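Local coordinates for sensor protein KdpD (Escherichia coli, PDB 4Y2F) that probably senses potassium-related stress as a histidine kinase that phosphorylates itself and its response regulator, here represented by its GAF domain, at residues Q38-L41 with K47-P50; A30-A35 with E122-L127; P86-P91 with E116-L121. All coordinates share one frame; numbering follows the deposited sequence. Where two conformers were deposited one is given.

Contact 1. Residues Q38-L41 with K47-P50; sequences QVLL and KLQP
Leu40 overlaps the ring of Pro50 with one methyl: its CD2 lies 3.8 Å from Pro50 CD, and the two side chains cross at about a right angle. The torsion behind this is chi1 of -57°, which sets CG opposite the carbonyl carbon and beside the backbone N, with the branch reaching toward the neighbouring strand and the proline just after it. At its base the same leucine meets a second partner, Leu40 CB lying 4.2 Å from Leu48 CD2. Two residues earlier in the same strand, Gln38 leans its amide obliquely against the proline, NE2 coming within 3.8 Å of Pro50 CG. That amide is held by its own strand: a CG opposite the backbone N and a bend at chi2 fold the chain back until Gln38 NE2 donates to Val39 O at 3.0 Å, with the acceptor almost in the amide plane.

The backbones form the beta hairpin of strands 35-42 and 48-49, at one border of the antiparallel sheet of this GAF domain. Leu41 and Gln49 make a hydrogen-bonded antiparallel pair: Leu41 N reaches Gln49 O at 2.9 Å along a nearly straight N-H line (170°), while Gln49 N reaches Leu41 O at 2.8 Å with a more bent one (148°). Each carbonyl also receives a CA-H contact, from Leu40 CA to Gln49 O and from Leu48 CA to Leu41 O. The peptide bond before Pro50 is cis, where strand 48-49 has ended. Gln49 turns its NE2 to Asp43 in the hairpin loop, and Leu48 continues inward onto Leu101 of strand 97-106 and Phe69 of helix 62-71.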
# COMPACT_ATOMS: atom_id res chain seq x y z
N GLN A 38 14.08 -8.78 10.01
CA GLN A 38 14.27 -7.75 11.01
C GLN A 38 14.06 -6.40 10.34
O GLN A 38 14.73 -6.08 9.35
CB GLN A 38 15.70 -7.80 11.52
CG GLN A 38 16.05 -6.66 12.44
CD GLN A 38 15.47 -6.86 13.81
OE1 GLN A 38 15.81 -7.82 14.49
NE2 GLN A 38 14.58 -5.97 14.22
N VAL A 39 13.14 -5.61 10.89
CA VAL A 39 12.95 -4.23 10.49
C VAL A 39 13.91 -3.35 11.28
O VAL A 39 14.06 -3.52 12.50
CB VAL A 39 11.48 -3.80 10.69
CG1 VAL A 39 11.32 -2.29 10.57
CG2 VAL A 39 10.59 -4.52 9.66
N LEU A 40 14.57 -2.44 10.57
CA LEU A 40 15.51 -1.48 11.15
C LEU A 40 14.97 -0.07 10.90
O LEU A 40 14.59 0.26 9.77
CB LEU A 40 16.87 -1.62 10.47
CG LEU A 40 17.49 -3.02 10.53
CD1 LEU A 40 18.81 -3.08 9.76
CD2 LEU A 40 17.70 -3.42 11.97
N LEU A 41 14.97 0.76 11.94
CA LEU A 41 14.41 2.10 11.87
C LEU A 41 15.46 3.13 12.27
O LEU A 41 16.29 2.86 13.15
CB LEU A 41 13.19 2.23 12.80
CG LEU A 41 12.06 1.26 12.46
CD1 LEU A 41 10.92 1.40 13.45
CD2 LEU A 41 11.56 1.47 11.03
N LYS A 47 20.64 6.99 12.18
CA LYS A 47 21.34 5.71 12.27
C LYS A 47 20.37 4.60 12.64
O LYS A 47 19.53 4.76 13.53
CB LYS A 47 22.48 5.78 13.29
CG LYS A 47 23.61 6.72 12.91
CD LYS A 47 24.26 6.33 11.59
CE LYS A 47 25.23 7.40 11.13
NZ LYS A 47 24.57 8.74 11.10
N LEU A 48 20.50 3.47 11.96
CA LEU A 48 19.51 2.40 12.05
C LEU A 48 19.61 1.65 13.37
O LEU A 48 20.70 1.41 13.89
CB LEU A 48 19.72 1.41 10.90
CG LEU A 48 19.41 1.98 9.52
CD1 LEU A 48 19.84 0.98 8.48
CD2 LEU A 48 17.91 2.27 9.38
N GLN A 49 18.45 1.27 13.90
CA GLN A 49 18.38 0.48 15.12
C GLN A 49 17.32 -0.60 14.95
O GLN A 49 16.30 -0.37 14.29
CB GLN A 49 18.04 1.35 16.34
CG GLN A 49 18.90 2.59 16.50
CD GLN A 49 20.34 2.28 16.91
OE1 GLN A 49 20.68 1.14 17.22
NE2 GLN A 49 21.19 3.31 16.91
N PRO A 50 17.53 -1.79 15.53
CA PRO A 50 18.70 -2.14 16.36
C PRO A 50 19.98 -2.43 15.57
O PRO A 50 19.94 -2.64 14.36
CB PRO A 50 18.23 -3.40 17.10
CG PRO A 50 17.18 -3.99 16.23
CD PRO A 50 16.50 -2.85 15.53

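Contact 2. Residues A30-A35 with E122-L127; sequences ASTFHA and ETFTLL
The Phe124 ring has Phe33 CE2 over the centre of one face, 3.8 Å above the plane, whereas the Phe33 ring receives Phe124 CG at its edge, close to its own plane. Phe33 is thus the edge and Phe124 the face of a T-shaped pair, with centroids 5.1 Å apart and planes at 84°. Both CE2 and CZ of Phe33 take part: CE2 is 3.9 Å from Phe124 CG, and Phe33 CZ meets Phe124 CD1. One face of the Phe33 ring carries the CG2 methyl of its neighbour Thr32, displaced toward the rim.

Thr32 also reaches the far end of Phe124, its CG2 lying 3.9 Å from CZ of that ring. With chi1 at -60°, CG2 is opposite the backbone N of Thr32, and OG1 stands beside that N; the hydroxyl is hydrogen-bonded to Phe28 O and to Asp4 of helix 4-13.

The pair joins the C-terminal end of helix 18-33 to helix 115-142, within the layer of helices that packs on one side of the GAF sheet. His34, with positive phi, marks the exit from helix 18-33 toward strand 35-42. An alanine in place of Phe124 is likely to leave the CE2-CZ edge of Phe33 without its aromatic face and to open a gap beside Thr32. Leu5 and Met8 of helix 4-13 also touch Phe124. Farther round helix 115-142, Thr123, Leu126 and Leu127 pack on Thr123, Leu127 and Leu126 of the second subunit.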
# COMPACT_ATOMS: atom_id res chain seq x y z
N ALA A 30 7.71 -13.11 7.73
CA ALA A 30 8.16 -14.45 8.11
C ALA A 30 7.22 -15.52 7.61
O ALA A 30 7.66 -16.53 7.05
CB ALA A 30 8.26 -14.58 9.62
N SER A 31 5.92 -15.33 7.81
CA SER A 31 4.94 -16.34 7.43
C SER A 31 4.78 -16.41 5.91
O SER A 31 4.82 -17.50 5.33
CB SER A 31 3.61 -16.03 8.12
OG SER A 31 2.54 -16.74 7.52
N THR A 32 4.60 -15.26 5.25
CA THR A 32 4.30 -15.26 3.82
C THR A 32 5.51 -15.71 3.00
O THR A 32 5.35 -16.38 1.98
CB THR A 32 3.89 -13.85 3.39
OG1 THR A 32 2.72 -13.47 4.13
CG2 THR A 32 3.62 -13.77 1.89
N PHE A 33 6.72 -15.31 3.40
CA PHE A 33 7.91 -15.54 2.59
C PHE A 33 8.83 -16.59 3.19
O PHE A 33 9.94 -16.76 2.69
CB PHE A 33 8.64 -14.22 2.33
CG PHE A 33 7.81 -13.24 1.56
CD1 PHE A 33 7.71 -13.36 0.18
CD2 PHE A 33 7.06 -12.26 2.21
CE1 PHE A 33 6.92 -12.51 -0.55
CE2 PHE A 33 6.27 -11.40 1.48
CZ PHE A 33 6.20 -11.53 0.10
N HIS A 34 8.38 -17.29 4.22
CA HIS A 34 9.14 -18.39 4.81
C HIS A 34 10.56 -17.95 5.15
O HIS A 34 11.55 -18.53 4.67
CB HIS A 34 9.15 -19.59 3.87
CG HIS A 34 7.79 -20.06 3.50
ND1 HIS A 34 6.96 -20.73 4.37
CD2 HIS A 34 7.09 -19.92 2.34
CE1 HIS A 34 5.81 -21.00 3.77
NE2 HIS A 34 5.87 -20.51 2.54
N ALA A 35 10.65 -16.91 5.97
CA ALA A 35 11.91 -16.22 6.17
C ALA A 35 11.97 -15.65 7.57
O ALA A 35 10.95 -15.43 8.21
CB ALA A 35 12.05 -15.06 5.17
N GLU A 122 7.97 -6.76 -2.82
CA GLU A 122 8.02 -5.31 -3.00
C GLU A 122 6.72 -4.65 -2.58
O GLU A 122 6.73 -3.57 -1.96
CB GLU A 122 8.38 -4.96 -4.43
CG GLU A 122 8.45 -3.46 -4.60
CD GLU A 122 8.99 -3.05 -5.93
OE1 GLU A 122 10.23 -3.05 -6.08
OE2 GLU A 122 8.18 -2.76 -6.83
N THR A 123 5.59 -5.27 -2.90
CA THR A 123 4.31 -4.71 -2.48
C THR A 123 4.20 -4.70 -0.97
O THR A 123 3.72 -3.72 -0.38
CB THR A 123 3.16 -5.50 -3.10
OG1 THR A 123 3.31 -5.53 -4.53
CG2 THR A 123 1.83 -4.86 -2.77
N PHE A 124 4.68 -5.76 -0.31
CA PHE A 124 4.69 -5.77 1.15
C PHE A 124 5.50 -4.60 1.70
O PHE A 124 5.04 -3.88 2.60
CB PHE A 124 5.24 -7.10 1.67
CG PHE A 124 4.20 -8.17 1.83
CD1 PHE A 124 3.57 -8.72 0.73
CD2 PHE A 124 3.85 -8.63 3.09
CE1 PHE A 124 2.60 -9.71 0.88
CE2 PHE A 124 2.89 -9.61 3.25
CZ PHE A 124 2.25 -10.14 2.15
N THR A 125 6.71 -4.37 1.18
CA THR A 125 7.53 -3.28 1.72
C THR A 125 6.90 -1.92 1.48
O THR A 125 7.09 -1.00 2.28
CB THR A 125 8.96 -3.32 1.17
OG1 THR A 125 8.96 -3.06 -0.24
CG2 THR A 125 9.63 -4.66 1.45
N LEU A 126 6.12 -1.78 0.40
CA LEU A 126 5.43 -0.52 0.16
C LEU A 126 4.36 -0.27 1.22
O LEU A 126 4.22 0.85 1.72
CB LEU A 126 4.82 -0.54 -1.24
CG LEU A 126 3.98 0.64 -1.68
CD1 LEU A 126 4.77 1.94 -1.52
CD2 LEU A 126 3.60 0.43 -3.12
N LEU A 127 3.61 -1.31 1.59
CA LEU A 127 2.60 -1.15 2.62
C LEU A 127 3.23 -0.86 3.98
O LEU A 127 2.75 -0.00 4.73
CB LEU A 127 1.72 -2.40 2.69
CG LEU A 127 0.78 -2.67 1.53
CD1 LEU A 127 -0.19 -3.70 2.03
CD2 LEU A 127 0.02 -1.43 1.12

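Contact 3. Residues P86-P91 with E116-L121; sequences PYQILP and EQQRLL
Gln88 runs out from its strand toward helix 115-142 and ends in a paired amide with Gln118. From CB, the first torsion places CG opposite the carbonyl carbon, and the chain then stays extended, so that CD comes within 3.6 Å of Gln118 NE2. At the tip the two polar atoms divide the work. Gln88 NE2 donates to Gln118 OE1 at 2.9 Å, and Gln88 OE1 accepts from Gln118 NE2 at 3.0 Å; both N-H lines are close to straight, at 165°. Each acceptor lies near the donor amide's plane, yet each donor stands 29° out of the carbonyl plane it approaches, because the two amides are twisted 49° against each other. Gln118 arrives from the opposite direction by a bend at chi2, which turns its amide back to the strand.

Gln88 OE1 also lies 3.6 Å from Leu121 CD2. That methyl has an apolar partner too, Leu90 CD1 at 3.5 Å, the two leucines crossing obliquely. Strand 88-94 and helix 115-142 meet here as sheet and covering helix of the GAF domain: the axes of strand segment 88-91 and helix segment 116-121 come no closer than 12.2 Å, an interval bridged wholly by side chains. Beyond the pair, Gln118 NE2 donates to Leu112 O, and Met113 touches both glutamines.

Since each glutamine is donor and acceptor at once, the reciprocal bonds tie one amide's orientation to the other's, and the Leu112 bond indicates which way round the pair sits. Both polar atoms of buried Gln88 gain a partner without any charge, NE2 having a further weak bond to Ala77 O.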
# COMPACT_ATOMS: atom_id res chain seq x y z
N PRO A 86 23.31 -14.53 1.98
CA PRO A 86 22.07 -15.31 1.94
C PRO A 86 20.85 -14.55 2.43
O PRO A 86 19.89 -15.17 2.91
CB PRO A 86 22.38 -16.47 2.90
CG PRO A 86 23.23 -15.82 3.94
CD PRO A 86 24.13 -14.86 3.15
N TYR A 87 20.86 -13.22 2.31
CA TYR A 87 19.73 -12.40 2.74
C TYR A 87 19.61 -11.21 1.80
O TYR A 87 20.53 -10.89 1.02
CB TYR A 87 19.92 -11.90 4.18
CG TYR A 87 21.23 -11.17 4.42
CD1 TYR A 87 21.37 -9.83 4.10
CD2 TYR A 87 22.34 -11.84 4.92
CE1 TYR A 87 22.57 -9.16 4.30
CE2 TYR A 87 23.53 -11.18 5.14
CZ TYR A 87 23.65 -9.84 4.81
OH TYR A 87 24.85 -9.15 5.01
N GLN A 88 18.46 -10.56 1.85
CA GLN A 88 18.25 -9.29 1.15
C GLN A 88 18.16 -8.15 2.16
O GLN A 88 17.66 -8.32 3.27
CB GLN A 88 16.95 -9.32 0.36
CG GLN A 88 16.89 -10.44 -0.65
CD GLN A 88 15.69 -10.29 -1.55
OE1 GLN A 88 14.60 -10.69 -1.19
NE2 GLN A 88 15.89 -9.67 -2.71
N ILE A 89 18.65 -6.98 1.74
CA ILE A 89 18.51 -5.74 2.51
C ILE A 89 17.63 -4.83 1.65
O ILE A 89 18.04 -4.41 0.56
CB ILE A 89 19.86 -5.09 2.78
CG1 ILE A 89 20.71 -5.99 3.68
CG2 ILE A 89 19.65 -3.75 3.46
CD1 ILE A 89 22.09 -5.39 3.97
N LEU A 90 16.42 -4.53 2.14
CA LEU A 90 15.41 -3.86 1.32
C LEU A 90 14.97 -2.55 1.94
O LEU A 90 14.51 -2.53 3.10
CB LEU A 90 14.19 -4.77 1.11
CG LEU A 90 14.55 -6.09 0.42
CD1 LEU A 90 13.33 -6.98 0.41
CD2 LEU A 90 15.06 -5.87 -0.99
N PRO A 91 15.07 -1.43 1.23
CA PRO A 91 14.54 -0.18 1.78
C PRO A 91 13.02 -0.19 1.84
O PRO A 91 12.33 -0.70 0.95
CB PRO A 91 15.06 0.88 0.81
CG PRO A 91 15.29 0.14 -0.47
CD PRO A 91 15.73 -1.25 -0.07
N GLU A 116 8.26 -13.67 -9.26
CA GLU A 116 6.93 -13.41 -8.74
C GLU A 116 6.95 -13.16 -7.23
O GLU A 116 6.23 -12.28 -6.74
CB GLU A 116 6.01 -14.58 -9.09
CG GLU A 116 4.60 -14.42 -8.50
CD GLU A 116 3.59 -15.41 -9.04
OE1 GLU A 116 4.00 -16.47 -9.55
OE2 GLU A 116 2.38 -15.11 -8.95
N GLN A 117 7.76 -13.90 -6.49
CA GLN A 117 7.87 -13.65 -5.05
C GLN A 117 8.50 -12.29 -4.77
O GLN A 117 8.05 -11.57 -3.87
CB GLN A 117 8.68 -14.75 -4.36
CG GLN A 117 8.00 -16.09 -4.38
CD GLN A 117 6.66 -16.06 -3.69
OE1 GLN A 117 6.52 -15.47 -2.62
NE2 GLN A 117 5.66 -16.67 -4.31
N GLN A 118 9.55 -11.95 -5.50
CA GLN A 118 10.16 -10.62 -5.36
C GLN A 118 9.15 -9.51 -5.61
O GLN A 118 9.16 -8.49 -4.90
CB GLN A 118 11.34 -10.48 -6.33
CG GLN A 118 12.53 -11.35 -5.90
CD GLN A 118 13.14 -10.83 -4.63
OE1 GLN A 118 13.70 -9.72 -4.63
NE2 GLN A 118 13.02 -11.57 -3.54
N ARG A 119 8.27 -9.66 -6.61
CA ARG A 119 7.29 -8.62 -6.87
C ARG A 119 6.29 -8.52 -5.73
O ARG A 119 5.91 -7.41 -5.32
CB ARG A 119 6.59 -8.89 -8.21
CG ARG A 119 7.53 -8.74 -9.40
CD ARG A 119 6.81 -8.79 -10.75
NE ARG A 119 6.13 -10.05 -11.02
CZ ARG A 119 6.68 -11.09 -11.66
NH1 ARG A 119 7.94 -11.04 -12.07
NH2 ARG A 119 5.97 -12.19 -11.86
N LEU A 120 5.90 -9.67 -5.15
CA LEU A 120 5.00 -9.65 -4.00
C LEU A 120 5.67 -8.99 -2.80
O LEU A 120 5.06 -8.16 -2.10
CB LEU A 120 4.53 -11.06 -3.66
CG LEU A 120 3.59 -11.08 -2.45
CD1 LEU A 120 2.29 -10.32 -2.76
CD2 LEU A 120 3.28 -12.52 -2.08
N LEU A 121 6.95 -9.33 -2.56
CA LEU A 121 7.66 -8.75 -1.44
C LEU A 121 7.79 -7.25 -1.59
O LEU A 121 7.70 -6.51 -0.60
CB LEU A 121 9.02 -9.42 -1.31
CG LEU A 121 9.92 -8.93 -0.16
CD1 LEU A 121 9.24 -9.07 1.19
CD2 LEU A 121 11.23 -9.74 -0.19

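How the contacts relate
All three contacts lie in one GAF domain. Along the chain, contact 2 spans the longest interval, from helix 18-33 to helix 115-142, and contacts 1 and 3 fall in series within it. Contacts 2 and 3 share helix 115-142, with centres about 8 Å apart, and meet where Phe33 CZ packs 3.5 Å from Leu121 CA. Contact 1 sits about 17 Å from each of the others, centre to centre, across the middle of the chain; it reaches the same sheet as contact 3, and its strand 35-42 follows helix 18-33 of contact 2 in the chain. Hairpin, sheet-to-helix and helix-to-helix packing are thus combined, and helix 115-142 also meets the second subunit.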